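Side-chain contacts in beta-mannosidase (Trichoderma harzianum, PDB 4CVU), which probably hydrolyses terminal beta-linked mannose residues from the non-reducing ends of oligosaccharides, as a fungal beta-mannosidase of glycoside hydrolase family 2: residues V40-E43 with Y44-T48; G500-P503 with A504-P507; G511-E514 with N515-T519; K684-I687 with Q688-R692; F745-Y748 with T749-E752. One frame throughout, in Å; residues are numbered along the deposited sequence.

Interaction 1 of 5, residues V40-E43 with Y44-T48. With NAG (2-acetamido-2-deoxy-beta-D-glucopyranose), chain I.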
# COMPACT_ATOMS: atom_id res chain seq x y z
N VAL A 40 -22.86 -10.05 -12.62
CA VAL A 40 -23.33 -9.37 -11.41
C VAL A 40 -23.63 -7.92 -11.70
O VAL A 40 -22.78 -7.22 -12.27
CB VAL A 40 -22.28 -9.44 -10.30
CG1 VAL A 40 -22.69 -8.59 -9.09
CG2 VAL A 40 -22.07 -10.91 -9.88
N THR A 41 -24.82 -7.48 -11.30
CA THR A 41 -25.25 -6.09 -11.51
C THR A 41 -25.70 -5.49 -10.19
O THR A 41 -26.22 -6.19 -9.33
CB THR A 41 -26.44 -5.97 -12.48
OG1 THR A 41 -27.46 -6.91 -12.11
CG2 THR A 41 -26.00 -6.25 -13.93
N ASN A 42 -25.50 -4.18 -10.05
CA ASN A 42 -25.89 -3.49 -8.84
C ASN A 42 -27.36 -3.10 -8.88
O ASN A 42 -28.10 -3.55 -9.76
CB ASN A 42 -24.96 -2.31 -8.59
CG ASN A 42 -25.21 -1.14 -9.52
OD1 ASN A 42 -25.42 -1.31 -10.73
ND2 ASN A 42 -25.12 0.07 -8.97
N GLU A 43 -27.79 -2.29 -7.92
CA GLU A 43 -29.18 -1.86 -7.86
C GLU A 43 -29.53 -0.74 -8.84
O GLU A 43 -30.65 -0.69 -9.34
CB GLU A 43 -29.50 -1.41 -6.43
CG GLU A 43 -30.97 -1.13 -6.20
CD GLU A 43 -31.30 -0.90 -4.73
OE1 GLU A 43 -30.57 -1.37 -3.81
OE2 GLU A 43 -32.33 -0.25 -4.49
N TYR A 44 -28.59 0.14 -9.13
CA TYR A 44 -28.88 1.35 -9.88
C TYR A 44 -28.54 1.25 -11.38
O TYR A 44 -28.48 2.26 -12.06
CB TYR A 44 -28.23 2.56 -9.17
CG TYR A 44 -28.58 2.56 -7.68
CD1 TYR A 44 -29.90 2.66 -7.26
CD2 TYR A 44 -27.59 2.41 -6.72
CE1 TYR A 44 -30.23 2.64 -5.91
CE2 TYR A 44 -27.92 2.40 -5.37
CZ TYR A 44 -29.24 2.51 -4.97
OH TYR A 44 -29.56 2.47 -3.64
N GLY A 45 -28.36 0.05 -11.90
CA GLY A 45 -28.14 -0.13 -13.34
C GLY A 45 -26.82 0.36 -13.93
O GLY A 45 -26.66 0.36 -15.14
N ASN A 46 -25.86 0.75 -13.09
CA ASN A 46 -24.63 1.36 -13.59
C ASN A 46 -23.33 0.61 -13.26
O ASN A 46 -22.25 1.10 -13.55
CB ASN A 46 -24.54 2.83 -13.14
CG ASN A 46 -24.67 3.02 -11.65
OD1 ASN A 46 -24.83 2.07 -10.90
ND2 ASN A 46 -24.61 4.28 -11.21
N ILE A 47 -23.44 -0.57 -12.67
CA ILE A 47 -22.29 -1.44 -12.41
C ILE A 47 -22.60 -2.85 -12.89
O ILE A 47 -23.56 -3.48 -12.42
CB ILE A 47 -21.91 -1.45 -10.92
CG1 ILE A 47 -21.52 -0.04 -10.47
CG2 ILE A 47 -20.73 -2.39 -10.70
CD1 ILE A 47 -21.18 0.12 -9.00
N THR A 48 -21.80 -3.33 -13.85
CA THR A 48 -21.93 -4.68 -14.39
C THR A 48 -20.56 -5.33 -14.51
O THR A 48 -19.70 -4.82 -15.24
CB THR A 48 -22.54 -4.68 -15.80
OG1 THR A 48 -23.81 -4.00 -15.78
CG2 THR A 48 -22.74 -6.09 -16.28
C1 NAG I . -24.73 4.68 -9.81
C2 NAG I . -23.53 5.51 -9.38
C3 NAG I . -23.70 6.05 -7.96
C4 NAG I . -25.02 6.79 -7.83
C5 NAG I . -26.18 5.95 -8.35
C6 NAG I . -27.42 6.82 -8.46
C7 NAG I . -21.55 4.55 -10.46
C8 NAG I . -20.33 3.69 -10.25
N2 NAG I . -22.31 4.73 -9.39
O3 NAG I . -22.65 6.93 -7.64
O4 NAG I . -25.20 7.10 -6.46
O5 NAG I . -25.93 5.43 -9.64
O6 NAG I . -28.25 6.30 -9.48
O7 NAG I . -21.79 5.04 -11.56

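Interaction 2 of 5, residues G500-P503 with A504-P507. With NA (sodium ion), chain B; NA (sodium ion), chain C.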
# COMPACT_ATOMS: atom_id res chain seq x y z
N GLY A 500 -30.64 -6.17 34.52
CA GLY A 500 -30.31 -4.84 34.94
C GLY A 500 -31.01 -3.74 34.15
O GLY A 500 -31.43 -2.77 34.68
N ALA A 501 -31.08 -3.89 32.85
CA ALA A 501 -31.53 -2.82 31.99
C ALA A 501 -33.05 -2.67 32.02
O ALA A 501 -33.54 -1.56 31.89
CB ALA A 501 -31.07 -3.05 30.57
N ASP A 502 -33.78 -3.77 32.16
CA ASP A 502 -35.26 -3.72 32.20
C ASP A 502 -35.81 -4.82 33.09
O ASP A 502 -36.27 -5.83 32.58
CB ASP A 502 -35.82 -3.85 30.78
CG ASP A 502 -37.31 -3.48 30.69
OD1 ASP A 502 -38.05 -3.53 31.70
OD2 ASP A 502 -37.75 -3.16 29.57
N PRO A 503 -35.73 -4.64 34.42
CA PRO A 503 -36.12 -5.65 35.40
C PRO A 503 -37.55 -6.18 35.21
O PRO A 503 -37.80 -7.37 35.39
CB PRO A 503 -36.02 -4.93 36.74
CG PRO A 503 -35.13 -3.77 36.52
CD PRO A 503 -35.13 -3.45 35.05
N ALA A 504 -38.47 -5.30 34.84
CA ALA A 504 -39.89 -5.68 34.75
C ALA A 504 -40.14 -6.68 33.61
O ALA A 504 -40.95 -7.58 33.76
CB ALA A 504 -40.77 -4.45 34.59
N THR A 505 -39.45 -6.50 32.49
CA THR A 505 -39.62 -7.35 31.32
C THR A 505 -38.68 -8.59 31.32
O THR A 505 -38.82 -9.50 30.51
CB THR A 505 -39.39 -6.52 30.05
OG1 THR A 505 -40.17 -5.31 30.11
CG2 THR A 505 -39.81 -7.28 28.79
N TYR A 506 -37.73 -8.63 32.24
CA TYR A 506 -36.74 -9.70 32.28
C TYR A 506 -37.31 -11.13 32.34
O TYR A 506 -36.85 -11.99 31.61
CB TYR A 506 -35.75 -9.47 33.42
CG TYR A 506 -34.74 -10.58 33.54
CD1 TYR A 506 -33.81 -10.78 32.54
CD2 TYR A 506 -34.77 -11.46 34.62
CE1 TYR A 506 -32.88 -11.80 32.62
CE2 TYR A 506 -33.86 -12.48 34.71
CZ TYR A 506 -32.92 -12.65 33.71
OH TYR A 506 -32.00 -13.65 33.78
N PRO A 507 -38.32 -11.39 33.20
CA PRO A 507 -38.84 -12.77 33.20
C PRO A 507 -39.43 -13.19 31.85
O PRO A 507 -39.34 -14.36 31.46
CB PRO A 507 -39.92 -12.76 34.28
CG PRO A 507 -39.54 -11.61 35.17
CD PRO A 507 -38.94 -10.57 34.25
NA NA B . -40.22 -3.29 30.25
NA NA C . -43.32 -8.30 33.60
O HOH W 1 -42.11 -10.00 32.21

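Interaction 3 of 5, residues G511-E514 with N515-T519. With MAN (alpha-D-mannopyranose), chain D; MAN (alpha-D-mannopyranose), chain E; NAG (2-acetamido-2-deoxy-beta-D-glucopyranose), chain F.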
# COMPACT_ATOMS: atom_id res chain seq x y z
N GLY A 511 -37.90 -16.26 29.57
CA GLY A 511 -38.78 -17.31 29.02
C GLY A 511 -38.57 -17.56 27.54
O GLY A 511 -38.64 -18.69 27.09
N GLN A 512 -38.29 -16.51 26.79
CA GLN A 512 -37.98 -16.65 25.38
C GLN A 512 -36.65 -17.40 25.18
O GLN A 512 -36.52 -18.20 24.24
CB GLN A 512 -37.87 -15.29 24.71
CG GLN A 512 -39.17 -14.51 24.58
CD GLN A 512 -38.92 -13.17 23.92
OE1 GLN A 512 -38.14 -12.37 24.42
NE2 GLN A 512 -39.57 -12.93 22.77
N TYR A 513 -35.69 -17.09 26.06
CA TYR A 513 -34.39 -17.76 26.07
C TYR A 513 -34.57 -19.25 26.26
O TYR A 513 -34.07 -20.04 25.46
CB TYR A 513 -33.45 -17.17 27.13
CG TYR A 513 -32.24 -18.04 27.45
CD1 TYR A 513 -31.18 -18.16 26.56
CD2 TYR A 513 -32.14 -18.72 28.67
CE1 TYR A 513 -30.07 -18.96 26.85
CE2 TYR A 513 -31.05 -19.50 28.97
CZ TYR A 513 -30.01 -19.61 28.06
OH TYR A 513 -28.90 -20.39 28.36
N GLU A 514 -35.27 -19.62 27.32
CA GLU A 514 -35.56 -21.03 27.60
C GLU A 514 -36.34 -21.65 26.46
O GLU A 514 -36.03 -22.73 26.00
CB GLU A 514 -36.34 -21.18 28.90
CG GLU A 514 -35.52 -20.85 30.12
CD GLU A 514 -36.24 -21.19 31.40
OE1 GLU A 514 -37.50 -21.22 31.39
OE2 GLU A 514 -35.54 -21.41 32.42
N ASN A 515 -37.34 -20.92 25.96
CA ASN A 515 -38.22 -21.46 24.93
C ASN A 515 -37.44 -21.72 23.64
O ASN A 515 -37.58 -22.79 23.04
CB ASN A 515 -39.39 -20.51 24.67
CG ASN A 515 -40.30 -21.02 23.57
OD1 ASN A 515 -41.00 -22.01 23.74
ND2 ASN A 515 -40.25 -20.39 22.42
N LEU A 516 -36.60 -20.76 23.24
CA LEU A 516 -35.83 -20.94 21.99
C LEU A 516 -34.65 -21.89 22.19
O LEU A 516 -34.54 -22.92 21.50
CB LEU A 516 -35.30 -19.62 21.43
CG LEU A 516 -34.64 -19.71 20.04
CD1 LEU A 516 -35.57 -20.38 19.06
CD2 LEU A 516 -34.20 -18.36 19.50
N PHE A 517 -33.78 -21.56 23.15
CA PHE A 517 -32.49 -22.25 23.28
C PHE A 517 -32.56 -23.58 24.06
O PHE A 517 -31.63 -24.37 24.02
CB PHE A 517 -31.43 -21.30 23.85
CG PHE A 517 -31.13 -20.14 22.95
CD1 PHE A 517 -30.25 -20.30 21.87
CD2 PHE A 517 -31.76 -18.93 23.11
CE1 PHE A 517 -29.98 -19.25 21.00
CE2 PHE A 517 -31.49 -17.87 22.25
CZ PHE A 517 -30.61 -18.04 21.19
N ILE A 518 -33.68 -23.86 24.73
CA ILE A 518 -33.77 -25.13 25.44
C ILE A 518 -34.94 -25.98 24.89
O ILE A 518 -34.71 -27.03 24.32
CB ILE A 518 -33.90 -24.91 26.95
CG1 ILE A 518 -32.70 -24.11 27.49
CG2 ILE A 518 -34.00 -26.24 27.69
CD1 ILE A 518 -32.82 -23.75 28.96
N THR A 519 -36.17 -25.51 25.08
CA THR A 519 -37.37 -26.23 24.66
C THR A 519 -37.32 -26.53 23.16
O THR A 519 -37.41 -27.68 22.77
CB THR A 519 -38.67 -25.48 25.05
OG1 THR A 519 -38.62 -25.10 26.44
CG2 THR A 519 -39.90 -26.35 24.84
C1 MAN D . -44.53 -18.32 27.07
C2 MAN D . -44.63 -18.85 25.64
C3 MAN D . -43.28 -18.83 24.97
C4 MAN D . -42.62 -17.46 25.10
C5 MAN D . -42.52 -17.13 26.58
C6 MAN D . -41.81 -15.79 26.77
O2 MAN D . -45.53 -18.06 24.89
O3 MAN D . -43.39 -19.14 23.59
O4 MAN D . -41.34 -17.49 24.47
O5 MAN D . -43.83 -17.09 27.15
O6 MAN D . -41.54 -15.56 28.14
C1 MAN E . -42.77 -18.52 29.84
C2 MAN E . -43.99 -19.23 29.25
C3 MAN E . -43.98 -20.66 29.75
C4 MAN E . -42.64 -21.33 29.41
C5 MAN E . -41.45 -20.52 29.90
C6 MAN E . -40.12 -21.13 29.44
O2 MAN E . -43.90 -19.35 27.83
O3 MAN E . -44.99 -21.37 29.10
O4 MAN E . -42.58 -22.61 29.97
O5 MAN E . -41.57 -19.19 29.41
O6 MAN E . -39.93 -21.03 28.05
C1 NAG F . -36.78 -20.10 36.43
C2 NAG F . -37.66 -20.80 35.42
C3 NAG F . -38.00 -19.83 34.30
C4 NAG F . -38.61 -18.54 34.83
C5 NAG F . -37.61 -18.00 35.85
C6 NAG F . -37.96 -16.65 36.45
C7 NAG F . -37.33 -23.18 35.00
C8 NAG F . -36.58 -24.24 34.29
N2 NAG F . -36.99 -21.91 34.78
O3 NAG F . -38.79 -20.48 33.34
O4 NAG F . -38.70 -17.63 33.75
O5 NAG F . -37.43 -18.94 36.89
O6 NAG F . -39.32 -16.72 36.72
O7 NAG F . -38.19 -23.51 35.78

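Interaction 4 of 5, residues K684-I687 with Q688-R692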
# COMPACT_ATOMS: atom_id res chain seq x y z
N LYS A 684 0.75 -17.41 28.97
CA LYS A 684 1.56 -18.43 29.67
C LYS A 684 1.22 -18.44 31.13
O LYS A 684 0.98 -19.50 31.73
CB LYS A 684 3.03 -18.10 29.50
CG LYS A 684 3.99 -19.02 30.20
CD LYS A 684 5.35 -18.34 30.37
CE LYS A 684 6.35 -19.19 31.08
NZ LYS A 684 7.66 -18.48 31.21
N SER A 685 1.21 -17.24 31.70
CA SER A 685 0.87 -17.09 33.11
C SER A 685 -0.54 -17.65 33.45
O SER A 685 -0.76 -18.26 34.55
CB SER A 685 0.98 -15.64 33.53
OG SER A 685 0.72 -15.49 34.93
N GLU A 686 -1.51 -17.46 32.55
CA GLU A 686 -2.82 -18.00 32.78
C GLU A 686 -2.86 -19.48 32.50
O GLU A 686 -3.40 -20.23 33.29
CB GLU A 686 -3.91 -17.25 31.99
CG GLU A 686 -4.17 -15.86 32.53
CD GLU A 686 -5.36 -15.18 31.92
OE1 GLU A 686 -6.42 -15.79 31.79
OE2 GLU A 686 -5.26 -14.00 31.60
N ILE A 687 -2.31 -19.93 31.37
CA ILE A 687 -2.40 -21.34 31.05
C ILE A 687 -1.78 -22.26 32.11
O ILE A 687 -2.33 -23.32 32.40
CB ILE A 687 -1.72 -21.66 29.71
CG1 ILE A 687 -2.52 -21.03 28.56
CG2 ILE A 687 -1.66 -23.18 29.59
CD1 ILE A 687 -1.85 -21.07 27.20
N GLN A 688 -0.61 -21.91 32.62
CA GLN A 688 0.05 -22.75 33.62
C GLN A 688 -0.78 -22.77 34.92
O GLN A 688 -0.83 -23.76 35.61
CB GLN A 688 1.47 -22.27 33.90
CG GLN A 688 1.60 -20.90 34.57
CD GLN A 688 3.05 -20.50 34.83
OE1 GLN A 688 3.95 -20.74 34.01
NE2 GLN A 688 3.28 -19.89 35.99
N PHE A 689 -1.45 -21.67 35.22
CA PHE A 689 -2.35 -21.61 36.40
C PHE A 689 -3.62 -22.48 36.21
O PHE A 689 -4.03 -23.21 37.11
CB PHE A 689 -2.71 -20.15 36.69
CG PHE A 689 -3.85 -19.98 37.64
CD1 PHE A 689 -3.63 -19.89 38.99
CD2 PHE A 689 -5.15 -19.90 37.16
CE1 PHE A 689 -4.67 -19.74 39.85
CE2 PHE A 689 -6.21 -19.77 38.03
CZ PHE A 689 -5.97 -19.68 39.37
N TYR A 690 -4.21 -22.42 35.02
CA TYR A 690 -5.36 -23.28 34.71
C TYR A 690 -4.97 -24.77 34.75
O TYR A 690 -5.68 -25.59 35.34
CB TYR A 690 -5.98 -22.95 33.34
CG TYR A 690 -6.55 -21.55 33.23
CD1 TYR A 690 -7.28 -20.98 34.27
CD2 TYR A 690 -6.31 -20.76 32.07
CE1 TYR A 690 -7.76 -19.68 34.18
CE2 TYR A 690 -6.80 -19.47 31.98
CZ TYR A 690 -7.52 -18.93 33.03
OH TYR A 690 -8.02 -17.61 32.94
N ARG A 691 -3.83 -25.11 34.15
CA ARG A 691 -3.38 -26.49 34.11
C ARG A 691 -3.04 -27.11 35.45
O ARG A 691 -3.38 -28.24 35.68
CB ARG A 691 -2.19 -26.64 33.24
CG ARG A 691 -2.54 -26.46 31.78
CD ARG A 691 -1.37 -26.93 30.95
NE ARG A 691 -1.16 -28.38 31.03
CZ ARG A 691 -0.26 -29.03 30.28
NH1 ARG A 691 0.48 -28.35 29.39
NH2 ARG A 691 -0.13 -30.35 30.37
N ARG A 692 -2.30 -26.38 36.26
CA ARG A 692 -2.05 -26.78 37.68
C ARG A 692 -3.35 -27.07 38.45
O ARG A 692 -3.39 -27.90 39.38
CB ARG A 692 -1.26 -25.68 38.39
CG ARG A 692 -0.94 -26.01 39.84
CD ARG A 692 -0.23 -24.90 40.59
NE ARG A 692 -1.06 -23.72 40.73
CZ ARG A 692 -0.67 -22.59 41.31
NH1 ARG A 692 0.55 -22.47 41.83
NH2 ARG A 692 -1.50 -21.55 41.37

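Interaction 5 of 5, residues F745-Y748 with T749-E752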
# COMPACT_ATOMS: atom_id res chain seq x y z
N PHE A 745 5.80 -20.04 39.40
CA PHE A 745 4.77 -19.17 39.96
C PHE A 745 5.43 -18.17 40.89
O PHE A 745 6.04 -18.56 41.90
CB PHE A 745 3.74 -19.98 40.76
CG PHE A 745 2.82 -20.81 39.91
CD1 PHE A 745 3.21 -22.06 39.46
CD2 PHE A 745 1.57 -20.35 39.57
CE1 PHE A 745 2.36 -22.85 38.69
CE2 PHE A 745 0.71 -21.12 38.79
CZ PHE A 745 1.11 -22.37 38.35
N TRP A 746 5.30 -16.89 40.58
CA TRP A 746 5.95 -15.85 41.37
C TRP A 746 4.92 -15.00 42.09
O TRP A 746 4.17 -14.25 41.46
CB TRP A 746 6.84 -14.98 40.49
CG TRP A 746 7.67 -13.95 41.26
CD1 TRP A 746 8.16 -14.05 42.55
CD2 TRP A 746 8.14 -12.69 40.76
NE1 TRP A 746 8.87 -12.93 42.87
CE2 TRP A 746 8.88 -12.08 41.80
CE3 TRP A 746 7.99 -12.02 39.53
CZ2 TRP A 746 9.48 -10.81 41.65
CZ3 TRP A 746 8.58 -10.76 39.38
CH2 TRP A 746 9.31 -10.17 40.43
N ASN A 747 4.86 -15.13 43.40
CA ASN A 747 4.10 -14.21 44.20
C ASN A 747 5.03 -13.04 44.49
O ASN A 747 5.92 -13.16 45.31
CB ASN A 747 3.60 -14.89 45.48
CG ASN A 747 2.66 -14.00 46.27
OD1 ASN A 747 2.75 -12.78 46.21
ND2 ASN A 747 1.74 -14.62 47.01
N TYR A 748 4.84 -11.93 43.80
CA TYR A 748 5.81 -10.84 43.86
C TYR A 748 5.59 -9.87 45.02
O TYR A 748 6.46 -9.07 45.30
CB TYR A 748 5.90 -10.08 42.52
CG TYR A 748 4.57 -9.61 41.95
CD1 TYR A 748 3.92 -8.49 42.48
CD2 TYR A 748 3.98 -10.26 40.86
CE1 TYR A 748 2.71 -8.05 41.95
CE2 TYR A 748 2.79 -9.82 40.32
CZ TYR A 748 2.15 -8.73 40.87
OH TYR A 748 0.97 -8.29 40.35
N THR A 749 4.44 -9.93 45.68
CA THR A 749 4.24 -9.15 46.92
C THR A 749 4.92 -9.83 48.11
O THR A 749 5.57 -9.16 48.92
CB THR A 749 2.74 -8.95 47.25
OG1 THR A 749 2.08 -10.21 47.23
CG2 THR A 749 2.08 -7.99 46.27
N ALA A 750 4.77 -11.16 48.20
CA ALA A 750 5.47 -11.98 49.20
C ALA A 750 6.89 -12.38 48.75
O ALA A 750 7.63 -13.02 49.51
CB ALA A 750 4.65 -13.22 49.52
N ASN A 751 7.25 -12.04 47.52
CA ASN A 751 8.54 -12.40 46.95
C ASN A 751 8.86 -13.90 47.05
O ASN A 751 10.01 -14.30 47.28
CB ASN A 751 9.66 -11.56 47.61
CG ASN A 751 10.86 -11.39 46.71
OD1 ASN A 751 10.76 -11.54 45.48
ND2 ASN A 751 12.02 -11.10 47.30
N GLU A 752 7.84 -14.72 46.84
CA GLU A 752 7.96 -16.17 46.93
C GLU A 752 7.90 -16.82 45.54
O GLU A 752 7.02 -16.50 44.73
CB GLU A 752 6.82 -16.71 47.81
CG GLU A 752 7.09 -18.06 48.47
CD GLU A 752 7.87 -17.94 49.78
OE1 GLU A 752 8.22 -16.80 50.16
OE2 GLU A 752 8.13 -18.99 50.45
O HOH W 2 9.38 -8.62 44.46

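Interaction 1 of 5, residues V40-E43 with Y44-T48
Asn42 and Asn46 meet through their carboxamides, which approach at about a right angle along their side chains yet lie almost in one plane, 18° apart. ND2 of Asn42 donates to OD1 of Asn46 at 2.8 Å, running nearly straight out from that carbonyl. On the other branch, OD1 of Asn42 takes the backbone N-H of Ile47 at 2.9 Å; this donor stands well above the amide plane, and a weak bond from Asn46 N reaches the same oxygen. With CG set between its own backbone N and carbonyl carbon (chi1 74°), the Asn42 amide folds back over the turn instead of following the strand. Gln85 OE1 takes a further bond from ND2, so both ends of the amide are gripped and its rotation is fixed. Beside it, Ile47 crosses at about a right angle, CB 3.5 Å from Asn42 OD1. Glu43 lays its CB squarely over one face of the Tyr44 ring, 4.0 Å from the centroid, in a CH-pi contact; its carboxylate continues past the ring toward a salt bridge with Arg161. Asn46 ND2 is spent on a covalent bond to C1 of N-acetylglucosamine, whose O5 comes 3.7 Å from Tyr44 CB and whose methyl C8 nears Ile47 CD1. Further back, Asn42 N donates to Ile47 O at 3.1 Å, and Thr41 and Thr48 lie side by side as a non-hydrogen-bonded antiparallel pair. The arrangement is that of a beta-hairpin connection, here joining strands 38-41 and 48-51 at the outer edge of an antiparallel sheet of the galactose-binding-like domain and presenting an N-linked glycan.

Interaction 2 of 5, residues G500-P503 with A504-P507
Asp502 swings its CG anti to the backbone N (chi1 -166°), while Thr505 places OG1 beside its own N and opposite the carbonyl carbon (chi1 -50°); together these torsions bring carboxylate and hydroxyl to one sodium ion. The carboxylate is bidentate, with OD1 and OD2 of Asp502 each 2.6 Å from the metal. Thr505 OG1 is 2.0 Å from the same ion, short for sodium, which leaves the exact position of the ion doubtful. The ion bridges residues three apart across the turn. OG1 of Thr505 and OD1 of Asp502 stand 3.2 Å apart as fellow ligands, and the metal between them would probably offset the repulsion of their lone pairs. The same OD1 also accepts a weak bond from Thr505 N, at 3.4 Å, the side chain reaching forward over the turn to the third residue on. This is the tight connection between helix 490-501 and helix 506-528: Asp502 is the first residue to leave helical backbone angles, and Pro503 follows it directly. The backbone bonds here are all weak, with Thr505 N and Tyr506 N both directed to Asp502 O and Tyr506 N also to Pro503 O. Pro507, which has no N-H to give, sets its CD 3.6 Å from Pro503 O. Tyr506 carries its ring away from the turn, against Leu495 and Gln499 of the preceding helix. On another part of the bend a second sodium ion is bound by Ala504 O at 2.5 Å and by a water molecule, while Pro507 touches beta-mannose and N-acetylglucosamine units of a protein-linked glycan.

Interaction 3 of 5, residues G511-E514 with N515-T519
Tyr513 overlaps Phe517 one helical turn further on, its CD1 lying 3.6 Å from Phe517 CD2. The side chains run at about a right angle to each other, and the ring planes are inclined by 35° with centroids 5.7 Å apart, an oblique pairing. Tyr513 sends CG anti to its N (chi1 165°), whereas Phe517 takes the alternative beside its own N (chi1 -64°); this difference brings the two rings together on one flank of the helix. Tyr513 O also sits at the edge of the Phe517 ring, near its plane. Beyond this pair, Phe449 meets Phe517 edge-to-face, and the hydroxyl of Tyr513 is bonded to Glu491. The backbone is that of helix 506-528, regular up to Phe517 N and then widened into a pi-type turn at 515-519. Glu514 O is the pivot: it accepts from Thr519 N at 2.9 Å, nearly head-on, and from Ile518 N at the same distance but from above the carbonyl plane. On that flank Glu514 and Ile518 lie side by side and point the same way, CG 4.1 Å from CD1. The carboxylate of Glu514 reaches past them to the N-acetylglucosamine of a protein-linked glycan, where OE2 takes N2 of the sugar at 2.8 Å and OE1 takes its O3 in a very short bond; Tyr558 shares OE2. Mannose residues of the glycan cover the neighbouring helical surface, one giving its O6 to Gly511 O at 2.8 Å. Gly511 CA lies 3.4 Å from O6 of the other mannose.

Interaction 4 of 5, residues K684-I687 with Q688-R692
Hydrogen bonding joins Glu686 to Tyr690 at the ends of their side chains: Tyr690 OH donates to Glu686 OE1 at 2.7 Å. The hydroxyl meets the oxygen on its anti side, 22° out of the carboxylate plane. Both side chains set CG beside the backbone N (chi1 -71° and -62°), and they run alongside each other in the same direction. Glu686 O lies beneath one face of the Tyr690 ring, 3.2 Å from CD2, and takes Tyr690 N as well. Gln688 N to Lys684 O and Arg691 N to Ile687 O continue this helical ladder. Gln688 folds CG back against Lys684 O at 3.2 Å while its NE2 bonds to Ala744 O. A phenylalanine in place of Tyr690 would remove the hydroxyl and would probably leave Glu686 OE1 without this donor, its carboxylate freer to turn.

Carbon contacts accompany these bonds. Glu686 CB touches Tyr690 CE2 at 3.6 Å, and Ile687 CG2 rests against Arg691 CD at 4.0 Å, these two side chains also lying side by side.

The charged ends are taken up by neighbouring parts of the chain: Lys684 NZ by Asn847 OD1, Arg691 NH1 by the carbonyls of Thr736 and Glu738. With Phe595 meeting Tyr690 edge-to-face, the arrangement is the i to i+4 pairing of side chains along an alpha-helix, here the C-terminal end of 664-692, which packs against strands 592-595 and 740-747.

Interaction 5 of 5, residues F745-Y748 with T749-E752
Trp746 presents the edge of its indole to the turn, NE1 3.5 Å from Asn751 OD1 and CD1 3.5 Å from Glu752 O, both in the ring plane, while Tyr748 CB lies over its face. This is the close-packed side. Here Asn747 and Glu752 form a hydrogen-bonded antiparallel pair, Asn747 N reaching Glu752 O at 2.9 Å and Glu752 N returning to Asn747 O. Asn751 and Glu752 both face Asn747, which makes a G1 beta bulge, Asn751 having positive phi. An alanine replacing Trp746 would probably open a gap beneath Tyr748 CB and leave the Asn751 end of the turn less firmly packed.

The solvent side, with Asn747, Thr749 and Ala750 exposed, has little packing and relies on polar contacts. With CG anti to its N (chi1 -173°), Asn747 extends OD1 toward the N-H groups of the turn: Thr749 OG1 donates to it at 2.8 Å in the carbonyl plane, and Ala750 N at 3.3 Å from above that plane. A water links Tyr748 O with Asn751 OD1, the latter bond weak.

The hairpin joins strands 740-747 and 752-759, with Trp853 against both Trp746 and Tyr748, and Phe745 facing helix 664-692.

Interactions 2 and 3 adjoin in sequence and share helix 506-528, their centres about 16 Å apart; the first opens the helix beside two sodium ions, and both touch sugars of protein-linked glycan. Interactions 4 and 5 are also about 16 Å apart between centres and touch directly: Arg692 lies over the Phe745 ring in a cation-pi contact, CZ of Arg692 3.2 Å from CE2 of Phe745, tying helix 664-692 to strand 740-747. Interaction 1, which carries its own N-glycan, stands apart, its centre about 65 Å from that of interaction 5 and on the opposite side of the chain's centre. The glycans in interactions 1, 2 and 3 are attached to the protein and do not mark a substrate pocket.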